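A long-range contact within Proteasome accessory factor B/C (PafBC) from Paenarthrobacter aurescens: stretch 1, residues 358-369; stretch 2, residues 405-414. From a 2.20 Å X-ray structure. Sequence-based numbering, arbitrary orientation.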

# COMPACT_ATOMS: atom_id res chain seq x y z
N PHE A 358 18.52 -7.92 1.99
CA PHE A 358 19.01 -7.87 3.37
C PHE A 358 18.01 -8.46 4.34
O PHE A 358 18.38 -9.26 5.20
N LEU A 359 16.74 -8.09 4.19
CA LEU A 359 15.69 -8.48 5.12
C LEU A 359 15.50 -9.99 5.15
O LEU A 359 15.16 -10.55 6.21
N VAL A 360 15.66 -10.67 4.01
CA VAL A 360 15.45 -12.12 3.95
C VAL A 360 16.74 -12.91 4.10
O VAL A 360 16.68 -14.14 4.16
N HIS A 361 17.90 -12.26 4.04
CA HIS A 361 19.15 -12.98 4.27
C HIS A 361 19.14 -13.57 5.67
O HIS A 361 18.45 -13.07 6.58
N HIS A 362 19.92 -14.64 5.87
CA HIS A 362 19.84 -15.34 7.15
C HIS A 362 20.30 -14.43 8.30
O HIS A 362 19.77 -14.54 9.41
N GLN A 363 21.19 -13.47 8.04
CA GLN A 363 21.59 -12.55 9.11
C GLN A 363 20.74 -11.28 9.18
O GLN A 363 20.95 -10.46 10.09
N GLY A 364 19.82 -11.08 8.24
CA GLY A 364 18.92 -9.96 8.34
C GLY A 364 19.56 -8.64 7.95
O GLY A 364 20.66 -8.54 7.44
N LEU A 365 18.83 -7.60 8.28
CA LEU A 365 19.14 -6.24 7.88
C LEU A 365 19.65 -5.54 9.14
O LEU A 365 18.87 -5.35 10.09
N HIS A 366 20.96 -5.22 9.17
CA HIS A 366 21.53 -4.46 10.28
C HIS A 366 21.44 -2.97 9.98
O HIS A 366 22.08 -2.46 9.05
N ILE A 367 20.63 -2.27 10.75
CA ILE A 367 20.16 -0.97 10.29
C ILE A 367 21.33 0.01 10.10
O ILE A 367 21.45 0.63 9.03
N GLN A 368 22.21 0.14 11.11
CA GLN A 368 23.26 1.18 11.00
C GLN A 368 24.15 0.91 9.80
O GLN A 368 24.46 1.82 9.02
N GLU A 369 24.56 -0.33 9.65
CA GLU A 369 25.46 -0.72 8.58
C GLU A 369 24.80 -0.58 7.22
O GLU A 369 25.44 -0.21 6.24
N GLN A 405 10.50 -9.84 12.36
CA GLN A 405 11.12 -9.54 13.65
C GLN A 405 11.94 -8.24 13.51
O GLN A 405 12.75 -8.10 12.59
N TRP A 406 11.79 -7.36 14.48
CA TRP A 406 12.53 -6.10 14.50
C TRP A 406 13.10 -5.91 15.89
O TRP A 406 12.38 -5.48 16.80
N GLU A 407 14.38 -6.24 16.06
CA GLU A 407 15.12 -5.99 17.30
C GLU A 407 15.94 -4.71 17.18
O GLU A 407 15.89 -4.02 16.16
N ASN A 408 16.69 -4.37 18.24
CA ASN A 408 17.51 -3.15 18.23
C ASN A 408 18.47 -3.17 17.05
O ASN A 408 19.36 -4.02 16.99
N ASP A 409 18.32 -2.24 16.12
CA ASP A 409 19.26 -2.17 15.00
C ASP A 409 19.21 -3.43 14.09
O ASP A 409 20.17 -3.69 13.33
N HIS A 410 18.15 -4.24 14.11
CA HIS A 410 18.23 -5.52 13.39
C HIS A 410 16.84 -5.97 12.94
O HIS A 410 15.98 -6.25 13.78
N VAL A 411 16.59 -6.00 11.62
CA VAL A 411 15.28 -6.33 11.06
C VAL A 411 15.41 -7.54 10.14
O VAL A 411 16.28 -7.57 9.26
N TYR A 412 14.55 -8.53 10.34
CA TYR A 412 14.65 -9.70 9.47
C TYR A 412 13.28 -10.32 9.28
O TYR A 412 12.44 -10.30 10.19
N ILE A 413 13.04 -10.76 8.06
CA ILE A 413 11.82 -11.42 7.62
C ILE A 413 12.14 -12.90 7.60
O ILE A 413 12.96 -13.35 6.81
N SER A 414 11.62 -13.64 8.58
CA SER A 414 12.02 -15.03 8.79
C SER A 414 11.60 -15.94 7.63
O SER A 414 10.50 -15.83 7.08

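A short antiparallel pairing sorts side chains by face, and this contact in PafBC shows how rotamers then serve each face. Leu-365 and Val-411 exchange backbone hydrogen bonds, Leu-365 N to Val-411 O at 2.7 Å and Val-411 N to Leu-365 O at 2.8 Å, and direct their side chains to one face. There Val-411, with chi1 t, spreads its methyls between two neighbours: CG1 lies 3.5 Å from Leu-359 CD2, and CG2 lies 3.7 Å from Ile-367 CD1. Leu-359 adopts m,t, as helical leucines commonly do. Ile-367, also m,t, points toward the second stretch, and its extended chi2 carries CD1 to within 4.0 Å of Trp-406 CZ2. The CA-to-CB bond of Trp-406 runs sideways, but chi1 t brings the end of the side chain nearer. Ile-413 (m,t) extends the apolar layer, its CD1 3.9 Å from Leu-359 CB, while its backbone N donates to Leu-359 O at 2.8 Å.

His-366 and His-410 occupy the other face, where the pairing is polar and aromatic. With chi1 m for His-366 and t for His-410, the rings form an offset stack, centroids 4.1 Å apart and planes only 9° from parallel. The same t rotamer takes His-410 NE2 to Gln-363 O, to which it donates a 2.6 Å hydrogen bond in the turn leading into the strand. Gly-364 leaves the necessary space: an ideal CB there would lie 2.7 Å from His-410 NE2 and 2.8 Å from Tyr-412 CB, and its positive phi also favours glycine.

Asp-409 closes the far end. Its CA-to-CB bond runs sideways, yet chi1 t brings the carboxylate nearer, so that Asp-409 OD1 accepts from Gln-368 N at 2.8 Å in the first turn of the helix. Asp-409 O meanwhile accepts from Ile-367 N at 3.0 Å. Tyr-412 (chi1 p) instead leads its end away, its OH donating to Glu-407 OE2 at 3.1 Å.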

# COMPACT_ATOMS: atom_id res chain seq x y z
CB PHE A 358 19.29 -6.42 3.79
CG PHE A 358 20.41 -5.80 3.06
CD1 PHE A 358 21.74 -6.04 3.46
CD2 PHE A 358 20.17 -5.01 1.95
CE1 PHE A 358 22.81 -5.47 2.80
CE2 PHE A 358 21.21 -4.45 1.27
CZ PHE A 358 22.55 -4.68 1.68
CB LEU A 359 14.38 -7.77 4.75
CG LEU A 359 14.23 -6.30 5.12
CD1 LEU A 359 13.00 -5.67 4.43
CD2 LEU A 359 14.11 -6.10 6.65
CB VAL A 360 14.77 -12.60 2.64
CG1 VAL A 360 13.43 -11.92 2.38
CG2 VAL A 360 15.73 -12.54 1.45
CB HIS A 361 20.32 -12.03 4.09
CG HIS A 361 21.67 -12.68 4.14
ND1 HIS A 361 22.39 -12.79 5.31
CD2 HIS A 361 22.43 -13.23 3.17
CE1 HIS A 361 23.55 -13.36 5.05
NE2 HIS A 361 23.60 -13.64 3.76
CB HIS A 362 20.61 -16.69 7.10
CG HIS A 362 22.11 -16.57 7.07
ND1 HIS A 362 22.84 -16.55 5.90
CD2 HIS A 362 23.02 -16.57 8.07
CE1 HIS A 362 24.13 -16.46 6.18
NE2 HIS A 362 24.27 -16.48 7.49
CB GLN A 363 23.06 -12.19 8.98
CG GLN A 363 23.94 -13.42 9.05
CD GLN A 363 25.29 -13.07 9.57
OE1 GLN A 363 25.89 -13.83 10.35
NE2 GLN A 363 25.79 -11.91 9.15
CB LEU A 365 17.89 -5.55 7.32
CG LEU A 365 18.18 -4.20 6.61
CD1 LEU A 365 17.00 -3.79 5.73
CD2 LEU A 365 18.47 -3.11 7.60
CB HIS A 366 22.97 -4.89 10.57
CG HIS A 366 23.03 -6.24 11.22
ND1 HIS A 366 22.94 -6.40 12.58
CD2 HIS A 366 23.10 -7.48 10.69
CE1 HIS A 366 22.99 -7.69 12.88
NE2 HIS A 366 23.09 -8.37 11.75
CB ILE A 367 19.10 -0.41 11.24
CG1 ILE A 367 17.80 -1.17 10.99
CG2 ILE A 367 18.84 1.08 10.93
CD1 ILE A 367 16.78 -0.96 12.05
CB GLN A 368 24.14 1.27 12.24
CG GLN A 368 25.11 2.53 12.16
CD GLN A 368 24.30 3.85 12.06
OE1 GLN A 368 23.51 4.16 12.96
NE2 GLN A 368 24.47 4.60 10.98
CB GLU A 369 25.93 -2.14 8.85
CG GLU A 369 26.63 -2.83 7.75
CD GLU A 369 26.96 -4.25 8.19
OE1 GLU A 369 26.79 -5.20 7.38
OE2 GLU A 369 27.39 -4.39 9.36
CB GLN A 405 12.11 -10.62 14.14
CG GLN A 405 11.52 -11.93 14.56
CD GLN A 405 10.92 -12.69 13.37
OE1 GLN A 405 9.85 -13.25 13.49
NE2 GLN A 405 11.61 -12.70 12.22
CB TRP A 406 11.64 -4.95 14.11
CG TRP A 406 12.32 -3.65 13.93
CD1 TRP A 406 13.38 -3.14 14.65
CD2 TRP A 406 11.98 -2.65 12.97
NE1 TRP A 406 13.71 -1.89 14.18
CE2 TRP A 406 12.86 -1.55 13.17
CE3 TRP A 406 11.02 -2.58 11.95
CZ2 TRP A 406 12.82 -0.41 12.38
CZ3 TRP A 406 10.97 -1.41 11.16
CH2 TRP A 406 11.88 -0.36 11.38
CB GLU A 407 16.05 -7.16 17.59
CG GLU A 407 15.38 -8.48 17.68
CD GLU A 407 16.39 -9.62 17.86
OE1 GLU A 407 17.55 -9.42 18.30
OE2 GLU A 407 15.99 -10.75 17.61
CB ASN A 408 18.32 -3.00 19.54
CG ASN A 408 18.95 -1.59 19.66
OD1 ASN A 408 18.35 -0.62 19.20
ND2 ASN A 408 20.13 -1.48 20.26
CB ASP A 409 20.72 -1.94 15.47
CG ASP A 409 21.68 -1.50 14.30
OD1 ASP A 409 21.40 -0.46 13.68
OD2 ASP A 409 22.69 -2.19 13.99
CB HIS A 410 18.89 -6.55 14.27
CG HIS A 410 19.18 -7.82 13.56
ND1 HIS A 410 19.38 -9.01 14.21
CD2 HIS A 410 19.36 -8.07 12.24
CE1 HIS A 410 19.63 -9.96 13.32
NE2 HIS A 410 19.63 -9.41 12.11
CB VAL A 411 14.63 -5.15 10.28
CG1 VAL A 411 13.08 -5.48 9.97
CG2 VAL A 411 14.76 -3.87 11.07
CB TYR A 412 15.70 -10.73 9.97
CG TYR A 412 15.56 -11.21 11.38
CD1 TYR A 412 15.84 -10.38 12.47
CD2 TYR A 412 15.18 -12.53 11.64
CE1 TYR A 412 15.71 -10.84 13.77
CE2 TYR A 412 15.05 -13.00 12.95
CZ TYR A 412 15.32 -12.16 14.01
OH TYR A 412 15.18 -12.64 15.30
CB ILE A 413 11.38 -10.89 6.25
CG1 ILE A 413 11.06 -9.41 6.38
CG2 ILE A 413 10.19 -11.64 5.74
CD1 ILE A 413 10.60 -8.69 5.11
CB SER A 414 11.46 -15.53 10.12
OG SER A 414 10.06 -15.45 10.16